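PDB 7A56: envelopment polyprotein from Bovine Schmallenberg virus BH80/Germany/2011, which probably drives fusion of the viral and host membranes during entry, as the class II fusion glycoprotein Gc, captured in its postfusion conformation. Local coordinates for residues Gly69-Tyr74 with Leu342-Tyr347; Asp224-Asp229 with Tyr338-Gly343; Ala29-Ile34 with Ser98-Ile103; Thr60-Lys65 with Ser73-His78. One frame throughout, in Å; residues are numbered along the deposited sequence.

Contact 1 of 4, residues Gly69-Tyr74 with Leu342-Tyr347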
# COMPACT_ATOMS: atom_id res chain seq x y z
N GLY A 69 -8.31 6.67 -54.29
CA GLY A 69 -8.13 8.10 -54.17
C GLY A 69 -8.85 8.72 -52.99
O GLY A 69 -8.99 9.95 -52.94
N ILE A 70 -9.30 7.91 -52.03
CA ILE A 70 -10.08 8.41 -50.89
C ILE A 70 -9.22 8.40 -49.63
O ILE A 70 -8.66 7.37 -49.23
CB ILE A 70 -11.40 7.62 -50.71
CG1 ILE A 70 -11.16 6.18 -50.22
CG2 ILE A 70 -12.21 7.61 -52.05
CD1 ILE A 70 -12.17 5.68 -49.22
N ARG A 71 -9.08 9.57 -49.02
CA ARG A 71 -8.30 9.70 -47.80
C ARG A 71 -9.18 9.27 -46.61
O ARG A 71 -10.38 9.59 -46.55
CB ARG A 71 -7.79 11.14 -47.65
CG ARG A 71 -7.46 11.62 -46.21
CD ARG A 71 -6.97 13.08 -46.24
NE ARG A 71 -6.51 13.58 -44.94
CZ ARG A 71 -7.27 14.22 -44.04
NH1 ARG A 71 -8.56 14.46 -44.28
NH2 ARG A 71 -6.73 14.64 -42.90
N ASN A 72 -8.58 8.52 -45.70
CA ASN A 72 -9.25 8.06 -44.49
C ASN A 72 -8.36 8.49 -43.33
O ASN A 72 -7.22 8.02 -43.22
CB ASN A 72 -9.42 6.55 -44.51
CG ASN A 72 -10.62 6.10 -43.76
OD1 ASN A 72 -11.03 6.72 -42.77
ND2 ASN A 72 -11.24 5.02 -44.23
N SER A 73 -8.83 9.42 -42.52
CA SER A 73 -7.91 10.06 -41.59
C SER A 73 -8.37 9.73 -40.19
O SER A 73 -9.55 9.38 -39.95
CB SER A 73 -7.83 11.56 -41.75
OG SER A 73 -9.11 12.07 -41.60
N TYR A 74 -7.42 9.88 -39.27
CA TYR A 74 -7.74 9.60 -37.85
C TYR A 74 -7.15 10.66 -36.93
O TYR A 74 -6.25 11.45 -37.28
CB TYR A 74 -7.24 8.23 -37.42
CG TYR A 74 -5.75 8.08 -37.41
CD1 TYR A 74 -4.98 8.58 -36.35
CD2 TYR A 74 -5.11 7.41 -38.44
CE1 TYR A 74 -3.61 8.45 -36.36
CE2 TYR A 74 -3.76 7.24 -38.45
CZ TYR A 74 -3.00 7.75 -37.42
OH TYR A 74 -1.64 7.55 -37.49
N LEU A 342 -13.13 8.38 -39.02
CA LEU A 342 -14.46 8.47 -39.61
C LEU A 342 -14.44 8.49 -41.14
O LEU A 342 -15.50 8.37 -41.77
CB LEU A 342 -15.19 9.71 -39.08
CG LEU A 342 -15.23 9.83 -37.56
CD1 LEU A 342 -16.06 11.03 -37.04
CD2 LEU A 342 -15.80 8.56 -36.98
N GLY A 343 -13.29 8.67 -41.75
CA GLY A 343 -13.30 8.97 -43.19
C GLY A 343 -12.46 10.20 -43.46
O GLY A 343 -11.50 10.43 -42.73
N ASP A 344 -12.80 11.01 -44.46
CA ASP A 344 -11.96 12.13 -44.88
C ASP A 344 -12.34 13.40 -44.13
O ASP A 344 -13.11 14.25 -44.61
CB ASP A 344 -12.08 12.30 -46.40
CG ASP A 344 -11.24 13.45 -46.96
OD1 ASP A 344 -10.20 13.84 -46.37
OD2 ASP A 344 -11.60 13.94 -48.05
N PHE A 345 -11.81 13.53 -42.90
CA PHE A 345 -12.16 14.63 -42.03
C PHE A 345 -10.92 15.26 -41.41
O PHE A 345 -9.83 14.67 -41.41
CB PHE A 345 -13.12 14.14 -40.93
CG PHE A 345 -14.39 13.63 -41.50
CD1 PHE A 345 -15.37 14.50 -41.92
CD2 PHE A 345 -14.57 12.28 -41.69
CE1 PHE A 345 -16.53 14.04 -42.47
CE2 PHE A 345 -15.75 11.82 -42.25
CZ PHE A 345 -16.73 12.70 -42.62
N ASP A 346 -11.09 16.48 -40.91
CA ASP A 346 -10.15 17.10 -39.99
C ASP A 346 -10.69 16.97 -38.57
O ASP A 346 -11.90 17.06 -38.34
CB ASP A 346 -9.94 18.58 -40.27
CG ASP A 346 -9.23 18.86 -41.62
OD1 ASP A 346 -8.55 17.96 -42.19
OD2 ASP A 346 -9.36 20.02 -42.07
N TYR A 347 -9.79 16.80 -37.63
CA TYR A 347 -10.19 16.64 -36.24
C TYR A 347 -9.38 17.57 -35.34
O TYR A 347 -8.16 17.71 -35.52
CB TYR A 347 -9.93 15.23 -35.80
CG TYR A 347 -10.41 14.13 -36.70
CD1 TYR A 347 -11.69 13.59 -36.55
CD2 TYR A 347 -9.54 13.52 -37.61
CE1 TYR A 347 -12.12 12.50 -37.33
CE2 TYR A 347 -9.98 12.46 -38.42
CZ TYR A 347 -11.26 11.97 -38.29
OH TYR A 347 -11.66 10.91 -39.03

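Contact 2 of 4, residues Asp224-Asp229 with Tyr338-Gly343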
# COMPACT_ATOMS: atom_id res chain seq x y z
N ASP A 224 -15.53 -0.31 -35.56
CA ASP A 224 -14.84 -0.02 -36.82
C ASP A 224 -14.22 1.37 -36.80
O ASP A 224 -13.07 1.54 -37.21
CB ASP A 224 -15.81 -0.16 -38.00
CG ASP A 224 -16.28 -1.58 -38.18
OD1 ASP A 224 -15.52 -2.51 -37.82
OD2 ASP A 224 -17.40 -1.78 -38.63
N ARG A 225 -14.96 2.36 -36.31
CA ARG A 225 -14.48 3.74 -36.32
C ARG A 225 -13.73 4.16 -35.06
O ARG A 225 -12.86 5.06 -35.13
CB ARG A 225 -15.68 4.68 -36.51
CG ARG A 225 -16.34 4.52 -37.89
CD ARG A 225 -17.77 5.05 -37.86
NE ARG A 225 -18.35 4.94 -39.18
CZ ARG A 225 -18.85 3.82 -39.69
NH1 ARG A 225 -18.88 2.72 -38.95
NH2 ARG A 225 -19.34 3.81 -40.94
N ILE A 226 -14.06 3.58 -33.91
CA ILE A 226 -13.51 4.08 -32.64
C ILE A 226 -12.98 2.93 -31.81
O ILE A 226 -13.66 1.91 -31.61
CB ILE A 226 -14.55 4.88 -31.83
CG1 ILE A 226 -15.11 6.05 -32.68
CG2 ILE A 226 -13.92 5.32 -30.46
CD1 ILE A 226 -16.35 6.67 -32.00
N GLN A 227 -11.73 3.05 -31.38
CA GLN A 227 -11.17 2.07 -30.46
C GLN A 227 -10.75 2.75 -29.17
O GLN A 227 -10.25 3.89 -29.19
CB GLN A 227 -9.95 1.34 -31.11
CG GLN A 227 -10.30 0.52 -32.34
CD GLN A 227 -10.09 1.28 -33.52
OE1 GLN A 227 -9.01 1.88 -33.69
NE2 GLN A 227 -11.13 1.31 -34.40
N LEU A 228 -10.93 2.06 -28.03
CA LEU A 228 -10.46 2.60 -26.78
C LEU A 228 -9.83 1.48 -25.95
O LEU A 228 -10.20 0.31 -26.11
CB LEU A 228 -11.60 3.25 -25.94
CG LEU A 228 -12.55 4.27 -26.59
CD1 LEU A 228 -13.74 3.49 -27.08
CD2 LEU A 228 -12.96 5.36 -25.58
N ASP A 229 -8.84 1.82 -25.13
CA ASP A 229 -8.32 0.82 -24.16
C ASP A 229 -7.98 1.52 -22.85
O ASP A 229 -7.74 2.74 -22.80
CB ASP A 229 -7.10 0.02 -24.69
CG ASP A 229 -5.80 0.84 -24.84
OD1 ASP A 229 -5.25 1.33 -23.84
OD2 ASP A 229 -5.28 0.98 -25.99
N TYR A 338 -7.57 6.42 -27.00
CA TYR A 338 -8.66 6.29 -27.95
C TYR A 338 -8.21 6.78 -29.32
O TYR A 338 -7.35 7.65 -29.44
CB TYR A 338 -9.90 7.10 -27.53
CG TYR A 338 -9.66 8.60 -27.24
CD1 TYR A 338 -9.76 9.54 -28.26
CD2 TYR A 338 -9.37 9.07 -25.95
CE1 TYR A 338 -9.59 10.89 -28.03
CE2 TYR A 338 -9.20 10.45 -25.68
CZ TYR A 338 -9.31 11.36 -26.78
OH TYR A 338 -9.18 12.73 -26.58
N LYS A 339 -8.83 6.20 -30.34
CA LYS A 339 -8.58 6.53 -31.74
C LYS A 339 -9.91 6.57 -32.47
O LYS A 339 -10.75 5.67 -32.34
CB LYS A 339 -7.60 5.50 -32.35
CG LYS A 339 -7.19 5.82 -33.87
CD LYS A 339 -6.54 4.59 -34.47
CE LYS A 339 -6.10 4.87 -36.01
NZ LYS A 339 -5.36 3.68 -36.53
N ILE A 340 -10.08 7.64 -33.27
CA ILE A 340 -11.31 7.90 -34.02
C ILE A 340 -10.93 8.08 -35.49
O ILE A 340 -9.99 8.83 -35.79
CB ILE A 340 -12.02 9.18 -33.51
CG1 ILE A 340 -12.48 9.02 -32.04
CG2 ILE A 340 -13.19 9.59 -34.45
CD1 ILE A 340 -12.55 10.41 -31.35
N MET A 341 -11.57 7.30 -36.36
CA MET A 341 -11.31 7.27 -37.82
C MET A 341 -12.65 7.22 -38.54
O MET A 341 -13.23 6.13 -38.68
CB MET A 341 -10.45 6.06 -38.16
CG MET A 341 -10.03 5.96 -39.68
SD MET A 341 -8.52 4.94 -39.71
CE MET A 341 -7.67 5.66 -41.12
N LEU A 342 -13.13 8.38 -39.02
CA LEU A 342 -14.46 8.47 -39.61
C LEU A 342 -14.44 8.49 -41.14
O LEU A 342 -15.50 8.37 -41.77
CB LEU A 342 -15.19 9.71 -39.08
CG LEU A 342 -15.23 9.83 -37.56
CD1 LEU A 342 -16.06 11.03 -37.04
CD2 LEU A 342 -15.80 8.56 -36.98
N GLY A 343 -13.29 8.67 -41.75
CA GLY A 343 -13.30 8.97 -43.19
C GLY A 343 -12.46 10.20 -43.46
O GLY A 343 -11.50 10.43 -42.73
O HOH W 1 -18.07 7.28 -40.60
O HOH W 2 -6.35 1.05 -34.97

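Contact 3 of 4, residues Ala29-Ile34 with Ser98-Ile103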
# COMPACT_ATOMS: atom_id res chain seq x y z
N ALA A 29 -26.33 11.62 -40.98
CA ALA A 29 -25.82 10.35 -41.50
C ALA A 29 -24.57 9.90 -40.75
O ALA A 29 -24.43 8.72 -40.42
CB ALA A 29 -25.52 10.47 -42.98
N LEU A 30 -23.63 10.82 -40.52
CA LEU A 30 -22.40 10.42 -39.87
C LEU A 30 -22.66 9.99 -38.43
O LEU A 30 -22.15 8.96 -37.96
CB LEU A 30 -21.37 11.55 -39.92
CG LEU A 30 -20.93 11.96 -41.32
CD1 LEU A 30 -20.30 13.33 -41.26
CD2 LEU A 30 -19.95 10.95 -41.87
N GLN A 31 -23.51 10.73 -37.72
CA GLN A 31 -23.76 10.34 -36.33
C GLN A 31 -24.52 9.01 -36.26
O GLN A 31 -24.28 8.19 -35.35
CB GLN A 31 -24.51 11.48 -35.63
CG GLN A 31 -23.63 12.72 -35.41
CD GLN A 31 -24.42 13.91 -34.89
OE1 GLN A 31 -25.54 14.15 -35.30
NE2 GLN A 31 -23.83 14.66 -33.96
N SER A 32 -25.40 8.77 -37.24
CA SER A 32 -26.12 7.50 -37.30
C SER A 32 -25.17 6.35 -37.55
O SER A 32 -25.34 5.26 -36.99
CB SER A 32 -27.14 7.53 -38.44
OG SER A 32 -28.42 7.74 -37.97
N ASP A 33 -24.24 6.54 -38.48
CA ASP A 33 -23.22 5.53 -38.76
C ASP A 33 -22.40 5.20 -37.51
O ASP A 33 -22.13 4.02 -37.23
CB ASP A 33 -22.32 6.04 -39.88
CG ASP A 33 -22.97 5.94 -41.26
OD1 ASP A 33 -24.05 5.32 -41.40
OD2 ASP A 33 -22.42 6.52 -42.18
N ILE A 34 -21.91 6.22 -36.81
CA ILE A 34 -21.20 5.99 -35.54
C ILE A 34 -22.07 5.24 -34.54
O ILE A 34 -21.63 4.28 -33.90
CB ILE A 34 -20.69 7.30 -34.94
CG1 ILE A 34 -19.67 7.93 -35.88
CG2 ILE A 34 -20.12 7.04 -33.51
CD1 ILE A 34 -19.46 9.47 -35.72
N SER A 98 -16.91 23.17 -39.39
CA SER A 98 -17.15 22.22 -38.31
C SER A 98 -18.49 21.51 -38.50
O SER A 98 -19.47 22.11 -38.92
CB SER A 98 -17.13 22.94 -36.96
OG SER A 98 -15.79 23.21 -36.55
N LEU A 99 -18.53 20.22 -38.17
CA LEU A 99 -19.71 19.40 -38.37
C LEU A 99 -20.32 19.00 -37.03
O LEU A 99 -21.48 19.35 -36.75
CB LEU A 99 -19.36 18.15 -39.18
CG LEU A 99 -18.87 18.30 -40.63
CD1 LEU A 99 -17.99 17.14 -41.00
CD2 LEU A 99 -20.06 18.35 -41.59
N PHE A 100 -19.58 18.29 -36.19
CA PHE A 100 -20.15 17.94 -34.89
C PHE A 100 -19.02 17.55 -33.97
O PHE A 100 -17.86 17.55 -34.36
CB PHE A 100 -21.21 16.82 -34.98
CG PHE A 100 -20.69 15.51 -35.53
CD1 PHE A 100 -20.68 15.29 -36.90
CD2 PHE A 100 -20.26 14.50 -34.68
CE1 PHE A 100 -20.22 14.12 -37.43
CE2 PHE A 100 -19.75 13.30 -35.20
CZ PHE A 100 -19.75 13.11 -36.59
N SER A 101 -19.38 17.17 -32.73
CA SER A 101 -18.38 16.84 -31.73
C SER A 101 -18.61 15.42 -31.19
O SER A 101 -19.74 14.92 -31.16
CB SER A 101 -18.41 17.85 -30.59
OG SER A 101 -19.53 17.57 -29.77
N ILE A 102 -17.49 14.77 -30.88
CA ILE A 102 -17.46 13.49 -30.16
C ILE A 102 -16.74 13.76 -28.86
O ILE A 102 -15.63 14.31 -28.86
CB ILE A 102 -16.73 12.41 -30.98
CG1 ILE A 102 -17.46 12.13 -32.31
CG2 ILE A 102 -16.56 11.14 -30.20
CD1 ILE A 102 -16.74 11.11 -33.21
N ILE A 103 -17.35 13.35 -27.75
CA ILE A 103 -16.77 13.52 -26.42
C ILE A 103 -16.40 12.14 -25.90
O ILE A 103 -17.19 11.20 -26.02
CB ILE A 103 -17.78 14.25 -25.50
CG1 ILE A 103 -17.90 15.72 -25.95
CG2 ILE A 103 -17.41 14.16 -23.99
CD1 ILE A 103 -19.18 16.39 -25.38
O HOH W 3 -22.30 15.22 -31.87

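Contact 4 of 4, residues Thr60-Lys65 with Ser73-His78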
# COMPACT_ATOMS: atom_id res chain seq x y z
N THR A 60 -2.69 15.72 -29.47
CA THR A 60 -3.36 14.73 -30.32
C THR A 60 -2.41 14.34 -31.44
O THR A 60 -1.48 15.08 -31.78
CB THR A 60 -4.65 15.27 -30.93
OG1 THR A 60 -4.37 16.39 -31.81
CG2 THR A 60 -5.61 15.67 -29.79
N LEU A 61 -2.61 13.13 -31.96
CA LEU A 61 -1.84 12.65 -33.11
C LEU A 61 -2.79 12.48 -34.27
O LEU A 61 -3.85 11.88 -34.11
CB LEU A 61 -1.17 11.31 -32.78
CG LEU A 61 -0.09 11.42 -31.70
CD1 LEU A 61 0.47 10.07 -31.44
CD2 LEU A 61 1.01 12.31 -32.24
N ASN A 62 -2.42 12.99 -35.45
CA ASN A 62 -3.34 13.02 -36.58
C ASN A 62 -2.66 12.26 -37.71
O ASN A 62 -1.43 12.32 -37.83
CB ASN A 62 -3.69 14.51 -36.95
CG ASN A 62 -4.40 15.32 -35.74
OD1 ASN A 62 -3.83 15.55 -34.61
ND2 ASN A 62 -5.64 15.78 -36.02
N GLY A 63 -3.42 11.44 -38.45
CA GLY A 63 -2.80 10.57 -39.45
C GLY A 63 -3.81 10.12 -40.48
O GLY A 63 -4.97 10.51 -40.43
N ASP A 64 -3.36 9.32 -41.45
CA ASP A 64 -4.29 8.93 -42.52
C ASP A 64 -3.71 7.80 -43.36
O ASP A 64 -2.53 7.44 -43.26
CB ASP A 64 -4.65 10.14 -43.39
CG ASP A 64 -3.48 10.63 -44.21
OD1 ASP A 64 -2.52 9.85 -44.38
OD2 ASP A 64 -3.52 11.77 -44.69
N LYS A 65 -4.58 7.22 -44.20
CA LYS A 65 -4.23 6.36 -45.34
C LYS A 65 -5.21 6.63 -46.47
O LYS A 65 -6.40 6.83 -46.21
CB LYS A 65 -4.30 4.85 -45.00
CG LYS A 65 -4.09 4.47 -43.53
CD LYS A 65 -4.05 2.94 -43.37
CE LYS A 65 -3.54 2.54 -41.99
NZ LYS A 65 -3.23 1.09 -41.90
N SER A 73 -8.83 9.42 -42.52
CA SER A 73 -7.91 10.06 -41.59
C SER A 73 -8.37 9.73 -40.19
O SER A 73 -9.55 9.38 -39.95
CB SER A 73 -7.83 11.56 -41.75
OG SER A 73 -9.11 12.07 -41.60
N TYR A 74 -7.42 9.88 -39.27
CA TYR A 74 -7.74 9.60 -37.85
C TYR A 74 -7.15 10.66 -36.93
O TYR A 74 -6.25 11.45 -37.28
CB TYR A 74 -7.24 8.23 -37.42
CG TYR A 74 -5.75 8.08 -37.41
CD1 TYR A 74 -4.98 8.58 -36.35
CD2 TYR A 74 -5.11 7.41 -38.44
CE1 TYR A 74 -3.61 8.45 -36.36
CE2 TYR A 74 -3.76 7.24 -38.45
CZ TYR A 74 -3.00 7.75 -37.42
OH TYR A 74 -1.64 7.55 -37.49
N ILE A 75 -7.63 10.59 -35.67
CA ILE A 75 -7.06 11.32 -34.57
C ILE A 75 -6.94 10.36 -33.40
O ILE A 75 -7.80 9.48 -33.20
CB ILE A 75 -7.89 12.57 -34.20
CG1 ILE A 75 -7.17 13.39 -33.12
CG2 ILE A 75 -9.33 12.20 -33.80
CD1 ILE A 75 -7.65 14.81 -33.01
N GLU A 76 -5.83 10.44 -32.71
CA GLU A 76 -5.59 9.61 -31.54
C GLU A 76 -5.23 10.51 -30.37
O GLU A 76 -4.54 11.50 -30.55
CB GLU A 76 -4.46 8.63 -31.85
CG GLU A 76 -4.25 7.58 -30.77
CD GLU A 76 -3.16 7.98 -29.76
OE1 GLU A 76 -2.67 7.06 -29.08
OE2 GLU A 76 -2.77 9.19 -29.68
N SER A 77 -5.67 10.14 -29.15
CA SER A 77 -5.25 10.90 -27.98
C SER A 77 -5.50 10.01 -26.76
O SER A 77 -5.72 8.79 -26.89
CB SER A 77 -5.99 12.25 -27.89
OG SER A 77 -5.39 13.12 -26.95
N HIS A 78 -5.46 10.61 -25.58
CA HIS A 78 -5.66 9.85 -24.34
C HIS A 78 -6.22 10.78 -23.28
O HIS A 78 -6.04 12.01 -23.35
CB HIS A 78 -4.35 9.23 -23.83
CG HIS A 78 -3.19 10.19 -23.83
ND1 HIS A 78 -2.26 10.24 -24.85
CD2 HIS A 78 -2.86 11.19 -22.98
CE1 HIS A 78 -1.39 11.21 -24.62
NE2 HIS A 78 -1.73 11.81 -23.49

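Contact 1 of 4, residues Gly69-Tyr74 with Leu342-Tyr347
R71 and D344 carry the charged part of this contact. R71 NH1 meets D344 OD1 at 2.7 Å in a hydrogen-bonded salt bridge. The oxygen lies in the guanidinium plane, yet the carboxylate is turned 76° from that plane and the two side chains cross at about a right angle. D344 CG stands anti to its backbone N (chi1 -180°), beside the carbonyl carbon; OD1 also rests against R71 CD. D346 is a looser third member: its OD1 is 3.9 Å from R71 NH2, a long salt bridge, while OD2 takes a hydrogen bond from N95 N.

F345 O draws donors from two residues. R71 NH1 gives to it at 3.1 Å, approaching from above the carbonyl plane, and S73 OG lies 2.7 Å from the same F345 O. The proton of OG could instead serve G343 O. That second oxygen already accepts the nearly straight bond from S73 N at 2.9 Å. Separately, Y347 OH donates to S73 O at 2.8 Å and accepts from L342 N, so one hydroxyl ties S73 to L342.

S73 CB lies over one face of the guanidinium, toward its rim, and Y347 CE2 touches S73 OG. G343 takes a backbone conformation, with phi at 129°, that glycine adopts readily.

A glycine followed by an inverse gamma turn centred on D344 is how the chain leaves strand 335-343, paired with 70-80, and enters strand 346-350, paired with 86-92: a crossing between two packed antiparallel sheets, with a salt-bridge network at its edge.

Contact 2 of 4, residues Asp224-Asp229 with Tyr338-Gly343
I226 and I340 lie side by side and point the same way, their CG1 atoms 4.0 Å apart, as facing residues of a non-hydrogen-bonded antiparallel pair. Two residues further along, on the same face of the sheet, L228 and Y338 cross obliquely, with L228 CG 4.0 Å from Y338 CB. Y338 CG falls between its backbone N and carbonyl carbon (chi1 54°), and the ring leads off from L228 to pack on I89 and I104.

The opposite face belongs to Q227 and K339, again side by side and pointing the same way. K339 runs out fully extended, whereas Q227 bends at chi2 (94°); its OE1 rests 3.7 Å from K339 CD. A water spans the two polar ends, 3.1 Å from Q227 OE1 and 3.2 Å from K339 NZ. Q227 NE2 is bonded to S223 O, and K339 NZ reaches T60 O of the second subunit.

At the end of the pairing R225 and L342 cross at about a right angle, L342 CD2 meeting R225 CB at 3.9 Å. R225 NE gives to a second water at 2.8 Å, lying in the guanidinium plane, and that water donates to L342 O; R225 NH1 goes on to a salt bridge with D37.

Three backbone bonds, from M341 N to R225 O and between Q227 and K339 in both directions, join the strands, whose short segments run antiparallel at 178°. This is a regular antiparallel pair in a two-faced sheet: I226, L228, Y338 and I340 build the apolar layer against strand 98-134 and helix 23-40, while Q227 and K339 face the trimer interface.

Contact 3 of 4, residues Ala29-Ile34 with Ser98-Ile103
Q31 lies over one face of the F100 ring, its CG 3.8 Å from the ring centroid and only 7° off the normal, a CH-pi contact directly above the centre. The ring's rim belongs to two aliphatic neighbours. I34 comes tip to tip, with CD1 near the ring plane and 3.8 Å from F100 CZ, while L30 CD1 lies in the plane at the edge. L30 CB approaches obliquely, 3.8 Å from F100 CE1.

The Q31 amide is itself flat but does not stack; its plane is well inclined to the ring, and the two side chains slide past each other in opposite directions. The extended Q31 chain brings NE2 to 3.5 Å from F100 CB. NE2 also has a weak bond to a water that donates to S101 O at 2.7 Å, a polar bridge beside an otherwise apolar contact.

F100 CB points toward the helix, and CG sits between backbone N and carbonyl carbon (chi1 61°). Apolar tips flank it along the strand: L99 CD1 comes within 4.5 Å of L30 CD1, and I102 CD1 meets I34 CD1 at 4.0 Å. F345 covers L30 and L99, L342 adds to the group at I34 and I102, and I27 of the same helix also packs on F100.

L99 and F100 both stand opposite I91, a classic beta bulge. The axes of segments 29-34 and 98-103 run 25° apart, where helix 23-40 lies over strand 98-134: an alpha helix laid on a beta sheet, with F100 at the centre of the contact.

Contact 4 of 4, residues Thr60-Lys65 with Ser73-His78
L61 O is gripped twice from the facing strand: E76 N donates to it at 2.8 Å, and I75 CA adds a CA-H...O contact at 3.3 Å. The return bond, L61 N to E76 O, is nearly straight. G63 and Y74 repeat this two-way pairing, with G63 O accepting from Y74 N at 2.8 Å.

Over G63 the Y74 ring folds back across the neighbouring backbone. Its CG lies between backbone N and carbonyl carbon (chi1 66°), and G63 CA sits over one face, 3.7 Å from the ring centroid and 21° off the normal. This CH-pi contact is a cross-strand glycine-aromatic pair within the beta hairpin of strands 61-67 and 70-80, the edge of its five-stranded antiparallel sheet. L61 and E76 share that face, side by side, with L61 CD1 3.8 Å from E76 OE2.

On the other face I75 CD1 sits in a corner between T60 CB and N62 ND2, 3.7 Å from the latter. T60 OG1 donates to N62 OD1 in the amide plane, on a lone pair, at 3.0 Å, which helps set the turn of the amide; ND2 has a weak bond to Y347 O. D64 CB packs against S73 CB.

The face with L61 and Y74 meets the rest of the trimer: L61 packs on L61 of the second subunit and on Y74 of the third. Nearby, T60 O accepts from K339 NZ of the third subunit.

In the fold
Contacts 1, 2 and 4 share a five-stranded antiparallel sheet: contact 4 pairs strands 61-67 and 70-80, contact 1 joins 70-80 to the end of 335-343 and follows the chain into strand 346-350, and contact 2 pairs 335-343 with 226-231. Their centres are about 9 to 12 Å apart. Contact 3 lies behind, its centre about 12 Å from that of contact 2, where helix 23-40 covers strand 98-134. Contact 4, a local hairpin, is nested inside contact 3; contacts 1 and 3 alternate along the chain; contact 2 follows 3 and 4. Distant segments thus meet in one layered unit, whose sheet face with L61, Y74 and K339 meets neighbouring subunits in the postfusion trimer.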